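Local coordinates for protein acetaldehyde dehydrogenase (Acetylating) (Geobacillus thermoglucosidasius, PDB 5J78) that probably catalyses the NAD- and coenzyme A-dependent interconversion of acetaldehyde and acetyl-CoA, at residues K60-E72 against R178-P190. Sequence-based numbering, arbitrary orientation.
Sequences KIVESMANAAREE and RIMQEAAERAGAP
A68 and A183 meet CB to CB at a tight 3.5 Å, and illustrate how small residues let two helices approach closely: the axes of 60-72 and 178-186 come within 7.7 Å, with 137° between their N-to-C directions, nearer antiparallel than parallel. Larger apolar side chains flank this pair. M65 lays its CG against A184 CB, M180 bends back to put CE 3.8 Å from A69 CB, and the I179 CD1 methyl rests on the aliphatic part of E72, whose carboxylate is salt-bridged to R75. I61 reaches the helix end. With CG1 beside the backbone N (chi1 -66°) and CG2 anti to it, CG2 touches A184 CB (3.7 Å), while CD1 extends to CB of A189 (3.9 Å), whose own N closes the Schellman motif on A184 O, with G188 as C-prime residue. An alanine at I61 would lose both branches and is likely to leave a gap against A184 and A189.

Among polar contacts, S64 OG donates to A183 O (2.7 Å) from 39° above the carbonyl plane. Water 1 links S64 O to R186 NH1.

The contact joins helix 55-84 to helix 170-186 and the turn after it. Helix 143-156 packs on M65 and A69, and helix 28-51 on I61. Helix 170-186 connects parallel neighbouring strands 160-165 and 194-196 in a beta-alpha-beta crossover, consistent with the Rossmann-like NAD-binding domain of aldehyde dehydrogenases.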
ATOM      1  N   LYS A  60      -6.238  44.149  -9.504  1.00 20.00           N
ATOM      2  CA  LYS A  60      -5.616  44.987  -8.473  1.00 25.27           C
ATOM      3  C   LYS A  60      -4.850  44.143  -7.443  1.00 24.88           C
ATOM      4  O   LYS A  60      -3.748  44.508  -7.032  1.00 25.28           O
ATOM      5  CB  LYS A  60      -6.667  45.837  -7.758  1.00 25.10           C
ATOM      6  CG  LYS A  60      -7.115  47.047  -8.553  1.00 55.90           C
ATOM      7  CD  LYS A  60      -8.255  47.784  -7.856  1.00 60.76           C
ATOM      8  CE  LYS A  60      -8.874  48.863  -8.753  1.00 64.58           C
ATOM      9  NZ  LYS A  60      -8.012  50.074  -8.928  1.00 75.65           N
ATOM     10  N   ILE A  61      -5.444  43.027  -7.017  1.00 21.69           N
ATOM     11  CA  ILE A  61      -4.770  42.102  -6.106  1.00 18.97           C
ATOM     12  C   ILE A  61      -3.472  41.569  -6.733  1.00 20.26           C
ATOM     13  O   ILE A  61      -2.412  41.588  -6.096  1.00 18.13           O
ATOM     14  CB  ILE A  61      -5.702  40.934  -5.713  1.00 25.55           C
ATOM     15  CG1 ILE A  61      -6.870  41.505  -4.890  1.00 20.10           C
ATOM     16  CG2 ILE A  61      -4.919  39.839  -4.924  1.00 19.62           C
ATOM     17  CD1 ILE A  61      -8.037  40.586  -4.691  1.00 24.72           C
ATOM     18  N   VAL A  62      -3.541  41.123  -7.984  1.00 18.27           N
ATOM     19  CA  VAL A  62      -2.358  40.537  -8.631  1.00 20.35           C
ATOM     20  C   VAL A  62      -1.234  41.581  -8.750  1.00 26.34           C
ATOM     21  O   VAL A  62      -0.040  41.276  -8.557  1.00 20.43           O
ATOM     22  CB  VAL A  62      -2.708  39.966 -10.016  1.00 15.12           C
ATOM     23  CG1 VAL A  62      -1.473  39.490 -10.748  1.00 18.54           C
ATOM     24  CG2 VAL A  62      -3.755  38.800  -9.886  1.00 21.46           C
ATOM     25  N   GLU A  63      -1.626  42.811  -9.065  1.00 17.88           N
ATOM     26  CA  GLU A  63      -0.682  43.898  -9.249  1.00 21.05           C
ATOM     27  C   GLU A  63       0.036  44.223  -7.932  1.00 18.17           C
ATOM     28  O   GLU A  63       1.249  44.388  -7.914  1.00 19.87           O
ATOM     29  CB  GLU A  63      -1.396  45.139  -9.782  1.00 23.85           C
ATOM     30  CG  GLU A  63      -0.515  46.374  -9.811  1.00 37.65           C
ATOM     31  CD  GLU A  63      -1.249  47.580 -10.336  1.00 48.29           C
ATOM     32  OE1 GLU A  63      -2.329  47.905  -9.793  1.00 59.07           O
ATOM     33  OE2 GLU A  63      -0.751  48.182 -11.304  1.00 49.41           O
ATOM     34  N   SER A  64      -0.730  44.295  -6.844  1.00 24.53           N
ATOM     35  CA  SER A  64      -0.180  44.548  -5.522  1.00 20.47           C
ATOM     36  C   SER A  64       0.790  43.441  -5.121  1.00 26.95           C
ATOM     37  O   SER A  64       1.840  43.712  -4.546  1.00 20.26           O
ATOM     38  CB  SER A  64      -1.304  44.670  -4.492  1.00 18.00           C
ATOM     39  OG  SER A  64      -0.785  44.777  -3.173  1.00 28.78           O
ATOM     40  N   MET A  65       0.438  42.193  -5.419  1.00 20.14           N
ATOM     41  CA  MET A  65       1.330  41.063  -5.147  1.00 21.21           C
ATOM     42  C   MET A  65       2.632  41.234  -5.930  1.00 19.51           C
ATOM     43  O   MET A  65       3.726  41.097  -5.379  1.00 19.00           O
ATOM     44  CB  MET A  65       0.669  39.727  -5.513  1.00 21.17           C
ATOM     45  CG  MET A  65      -0.472  39.310  -4.614  1.00 17.84           C
ATOM     46  SD  MET A  65      -1.473  37.958  -5.345  1.00 24.13           S
ATOM     47  CE  MET A  65      -0.253  36.652  -5.413  1.00 28.17           C
ATOM     48  N   ALA A  66       2.512  41.561  -7.214  1.00 22.75           N
ATOM     49  CA  ALA A  66       3.698  41.735  -8.049  1.00 16.89           C
ATOM     50  C   ALA A  66       4.599  42.844  -7.505  1.00 27.81           C
ATOM     51  O   ALA A  66       5.836  42.728  -7.518  1.00 18.69           O
ATOM     52  CB  ALA A  66       3.312  42.034  -9.471  1.00 19.32           C
ATOM     53  N   ASN A  67       3.974  43.918  -7.026  1.00 18.37           N
ATOM     54  CA  ASN A  67       4.724  45.070  -6.542  1.00 22.21           C
ATOM     55  C   ASN A  67       5.508  44.694  -5.308  1.00 18.79           C
ATOM     56  O   ASN A  67       6.666  45.070  -5.158  1.00 21.69           O
ATOM     57  CB  ASN A  67       3.801  46.251  -6.227  1.00 23.01           C
ATOM     58  CG  ASN A  67       3.325  46.970  -7.472  1.00 37.55           C
ATOM     59  OD1 ASN A  67       3.990  46.943  -8.510  1.00 41.35           O
ATOM     60  ND2 ASN A  67       2.170  47.632  -7.375  1.00 50.25           N
ATOM     61  N   ALA A  68       4.880  43.928  -4.434  1.00 23.95           N
ATOM     62  CA  ALA A  68       5.519  43.536  -3.192  1.00 29.74           C
ATOM     63  C   ALA A  68       6.694  42.599  -3.453  1.00 25.36           C
ATOM     64  O   ALA A  68       7.713  42.666  -2.767  1.00 24.25           O
ATOM     65  CB  ALA A  68       4.506  42.890  -2.264  1.00 20.18           C
ATOM     66  N   ALA A  69       6.560  41.726  -4.447  1.00 21.42           N
ATOM     67  CA  ALA A  69       7.640  40.787  -4.780  1.00 19.74           C
ATOM     68  C   ALA A  69       8.866  41.546  -5.254  1.00 18.37           C
ATOM     69  O   ALA A  69      10.010  41.220  -4.910  1.00 21.41           O
ATOM     70  CB  ALA A  69       7.184  39.796  -5.856  1.00 23.14           C
ATOM     71  N   ARG A  70       8.607  42.540  -6.090  1.00 20.21           N
ATOM     72  CA  ARG A  70       9.635  43.405  -6.642  1.00 30.08           C
ATOM     73  C   ARG A  70      10.390  44.083  -5.513  1.00 20.20           C
ATOM     74  O   ARG A  70      11.604  44.087  -5.486  1.00 19.08           O
ATOM     75  CB  ARG A  70       8.992  44.437  -7.563  1.00 22.61           C
ATOM     76  CG  ARG A  70       9.905  45.211  -8.492  1.00 34.70           C
ATOM     77  CD  ARG A  70       9.038  45.985  -9.510  1.00 38.71           C
ATOM     78  NE  ARG A  70       8.113  45.096 -10.245  1.00 42.23           N
ATOM     79  CZ  ARG A  70       6.783  45.209 -10.287  1.00 36.62           C
ATOM     80  NH1 ARG A  70       6.152  46.191  -9.645  1.00 34.56           N
ATOM     81  NH2 ARG A  70       6.067  44.331 -10.995  1.00 40.36           N
ATOM     82  N   GLU A  71       9.646  44.607  -4.559  1.00 21.92           N
ATOM     83  CA  GLU A  71      10.236  45.315  -3.447  1.00 27.44           C
ATOM     84  C   GLU A  71      11.002  44.384  -2.531  1.00 36.68           C
ATOM     85  O   GLU A  71      11.953  44.816  -1.899  1.00 23.33           O
ATOM     86  CB  GLU A  71       9.166  46.043  -2.633  1.00 38.26           C
ATOM     87  CG  GLU A  71       8.487  47.216  -3.355  1.00 56.10           C
ATOM     88  CD  GLU A  71       7.130  47.583  -2.748  1.00 69.52           C
ATOM     89  OE1 GLU A  71       6.316  48.217  -3.457  1.00 73.33           O
ATOM     90  OE2 GLU A  71       6.877  47.235  -1.571  1.00 61.80           O
ATOM     91  N   GLU A  72      10.577  43.125  -2.432  1.00 25.93           N
ATOM     92  CA  GLU A  72      11.210  42.191  -1.499  1.00 17.48           C
ATOM     93  C   GLU A  72      12.191  41.251  -2.190  1.00 20.67           C
ATOM     94  O   GLU A  72      12.732  40.343  -1.564  1.00 22.51           O
ATOM     95  CB  GLU A  72      10.138  41.395  -0.752  1.00 18.94           C
ATOM     96  CG  GLU A  72       9.293  42.246   0.198  1.00 23.40           C
ATOM     97  CD  GLU A  72      10.113  42.815   1.349  1.00 32.85           C
ATOM     98  OE1 GLU A  72      11.019  42.112   1.855  1.00 31.83           O
ATOM     99  OE2 GLU A  72       9.869  43.973   1.730  1.00 38.43           O
ATOM    100  N   ARG A 178       4.155  34.553   2.817  0.51 20.07           N
ATOM    101  CA  ARG A 178       3.692  35.561   3.763  0.51 18.69           C
ATOM    102  C   ARG A 178       3.587  36.923   3.071  0.51 19.95           C
ATOM    103  O   ARG A 178       2.579  37.615   3.174  0.51 18.49           O
ATOM    104  CB  ARG A 178       4.665  35.632   4.951  0.51 24.27           C
ATOM    105  CG  ARG A 178       4.065  35.940   6.313  0.51 29.06           C
ATOM    106  CD  ARG A 178       5.108  35.699   7.436  0.51 22.31           C
ATOM    107  NE  ARG A 178       5.170  34.287   7.838  0.51 21.85           N
ATOM    108  CZ  ARG A 178       6.258  33.520   7.837  0.51 19.09           C
ATOM    109  NH1 ARG A 178       7.454  33.993   7.456  0.51 17.86           N
ATOM    110  NH2 ARG A 178       6.143  32.257   8.233  0.51 24.69           N
ATOM    111  N   ILE A 179       4.639  37.283   2.345  1.00 22.92           N
ATOM    112  CA  ILE A 179       4.689  38.539   1.622  1.00 19.90           C
ATOM    113  C   ILE A 179       3.625  38.594   0.513  1.00 23.15           C
ATOM    114  O   ILE A 179       2.997  39.626   0.320  1.00 18.79           O
ATOM    115  CB  ILE A 179       6.091  38.764   1.030  1.00 18.19           C
ATOM    116  CG1 ILE A 179       7.072  39.145   2.147  1.00 24.60           C
ATOM    117  CG2 ILE A 179       6.091  39.887   0.001  1.00 23.39           C
ATOM    118  CD1 ILE A 179       8.509  38.984   1.757  1.00 37.09           C
ATOM    119  N   MET A 180       3.415  37.491  -0.201  1.00 24.86           N
ATOM    120  CA  MET A 180       2.359  37.435  -1.219  1.00 21.29           C
ATOM    121  C   MET A 180       0.952  37.650  -0.615  1.00 19.28           C
ATOM    122  O   MET A 180       0.146  38.405  -1.166  1.00 17.69           O
ATOM    123  CB  MET A 180       2.430  36.099  -1.973  1.00 17.34           C
ATOM    124  CG  MET A 180       3.619  35.955  -2.942  1.00 19.16           C
ATOM    125  SD  MET A 180       3.905  37.348  -4.080  1.00 24.23           S
ATOM    126  CE  MET A 180       4.975  38.365  -3.106  1.00 31.28           C
ATOM    127  N   GLN A 181       0.665  37.002   0.519  1.00 18.24           N
ATOM    128  CA  GLN A 181      -0.649  37.108   1.169  1.00 20.68           C
ATOM    129  C   GLN A 181      -0.907  38.508   1.724  1.00 26.29           C
ATOM    130  O   GLN A 181      -2.019  39.028   1.631  1.00 14.96           O
ATOM    131  CB  GLN A 181      -0.769  36.076   2.294  1.00 19.60           C
ATOM    132  CG  GLN A 181      -1.975  36.238   3.177  1.00 18.53           C
ATOM    133  CD  GLN A 181      -3.261  35.903   2.439  1.00 29.33           C
ATOM    134  OE1 GLN A 181      -3.246  35.192   1.426  1.00 26.14           O
ATOM    135  NE2 GLN A 181      -4.380  36.417   2.938  1.00 19.00           N
ATOM    136  N   GLU A 182       0.109  39.107   2.328  1.00 18.47           N
ATOM    137  CA  GLU A 182      -0.037  40.456   2.881  1.00 20.30           C
ATOM    138  C   GLU A 182      -0.271  41.473   1.774  1.00 20.72           C
ATOM    139  O   GLU A 182      -1.108  42.357   1.912  1.00 24.75           O
ATOM    140  CB  GLU A 182       1.194  40.831   3.714  1.00 25.68           C
ATOM    141  CG  GLU A 182       1.188  40.099   5.035  1.00 50.65           C
ATOM    142  CD  GLU A 182       2.434  40.303   5.868  1.00 63.83           C
ATOM    143  OE1 GLU A 182       3.361  41.022   5.415  1.00 52.68           O
ATOM    144  OE2 GLU A 182       2.468  39.731   6.987  1.00 49.08           O
ATOM    145  N   ALA A 183       0.471  41.347   0.677  1.00 20.49           N
ATOM    146  CA  ALA A 183       0.243  42.186  -0.502  1.00 22.71           C
ATOM    147  C   ALA A 183      -1.179  42.014  -1.059  1.00 24.74           C
ATOM    148  O   ALA A 183      -1.819  42.974  -1.476  1.00 20.85           O
ATOM    149  CB  ALA A 183       1.271  41.860  -1.574  1.00 20.30           C
ATOM    150  N   ALA A 184      -1.665  40.782  -1.066  1.00 23.88           N
ATOM    151  CA  ALA A 184      -2.973  40.504  -1.630  1.00 20.41           C
ATOM    152  C   ALA A 184      -4.051  41.083  -0.711  1.00 19.90           C
ATOM    153  O   ALA A 184      -5.007  41.719  -1.164  1.00 19.61           O
ATOM    154  CB  ALA A 184      -3.163  39.003  -1.824  1.00 20.28           C
ATOM    155  N   GLU A 185      -3.872  40.889   0.588  1.00 21.50           N
ATOM    156  CA  GLU A 185      -4.806  41.439   1.569  1.00 18.51           C
ATOM    157  C   GLU A 185      -4.924  42.963   1.485  1.00 27.68           C
ATOM    158  O   GLU A 185      -6.024  43.522   1.525  1.00 30.53           O
ATOM    159  CB  GLU A 185      -4.392  41.042   2.977  1.00 23.46           C
ATOM    160  CG  GLU A 185      -5.021  39.749   3.428  1.00 35.61           C
ATOM    161  CD  GLU A 185      -4.802  39.458   4.902  1.00 40.50           C
ATOM    162  OE1 GLU A 185      -5.201  40.293   5.746  1.00 50.39           O
ATOM    163  OE2 GLU A 185      -4.246  38.380   5.214  1.00 32.21           O
ATOM    164  N   ARG A 186      -3.785  43.629   1.373  1.00 24.05           N
ATOM    165  CA  ARG A 186      -3.745  45.080   1.233  1.00 33.43           C
ATOM    166  C   ARG A 186      -4.639  45.581   0.104  1.00 38.13           C
ATOM    167  O   ARG A 186      -5.227  46.657   0.201  1.00 33.77           O
ATOM    168  CB  ARG A 186      -2.310  45.543   0.974  1.00 31.19           C
ATOM    169  CG  ARG A 186      -1.651  46.299   2.115  1.00 53.84           C
ATOM    170  CD  ARG A 186      -0.264  46.804   1.708  1.00 54.63           C
ATOM    171  NE  ARG A 186       0.749  45.757   1.851  1.00 56.44           N
ATOM    172  CZ  ARG A 186       1.614  45.379   0.909  1.00 49.78           C
ATOM    173  NH1 ARG A 186       1.648  45.955  -0.291  1.00 59.68           N
ATOM    174  NH2 ARG A 186       2.466  44.411   1.183  1.00 35.12           N
ATOM    175  N   ALA A 187      -4.726  44.817  -0.978  1.00 24.24           N
ATOM    176  CA  ALA A 187      -5.549  45.225  -2.111  1.00 23.23           C
ATOM    177  C   ALA A 187      -6.944  44.574  -2.117  1.00 22.39           C
ATOM    178  O   ALA A 187      -7.625  44.584  -3.137  1.00 26.12           O
ATOM    179  CB  ALA A 187      -4.829  44.911  -3.395  1.00 22.18           C
ATOM    180  N   GLY A 188      -7.349  43.997  -0.996  1.00 24.70           N
ATOM    181  CA  GLY A 188      -8.715  43.505  -0.844  1.00 24.84           C
ATOM    182  C   GLY A 188      -8.914  41.999  -0.745  1.00 32.11           C
ATOM    183  O   GLY A 188     -10.036  41.522  -0.496  1.00 28.32           O
ATOM    184  N   ALA A 189      -7.853  41.227  -0.934  1.00 21.73           N
ATOM    185  CA  ALA A 189      -7.998  39.774  -0.905  1.00 18.98           C
ATOM    186  C   ALA A 189      -8.431  39.312   0.495  1.00 25.44           C
ATOM    187  O   ALA A 189      -8.144  39.987   1.490  1.00 29.15           O
ATOM    188  CB  ALA A 189      -6.695  39.101  -1.313  1.00 23.84           C
ATOM    189  N   PRO A 190      -9.129  38.168   0.581  1.00 26.67           N
ATOM    190  CA  PRO A 190      -9.484  37.561   1.874  1.00 20.29           C
ATOM    191  C   PRO A 190      -8.298  36.903   2.594  1.00 22.64           C
ATOM    192  O   PRO A 190      -7.352  36.420   1.950  1.00 17.83           O
ATOM    193  CB  PRO A 190     -10.511  36.496   1.477  1.00 24.61           C
ATOM    194  CG  PRO A 190     -10.103  36.116   0.105  1.00 22.42           C
ATOM    195  CD  PRO A 190      -9.699  37.403  -0.540  1.00 24.82           C
TER
HETATM  196  O   HOH W   1       2.375  45.937  -2.765  1.00 33.74           O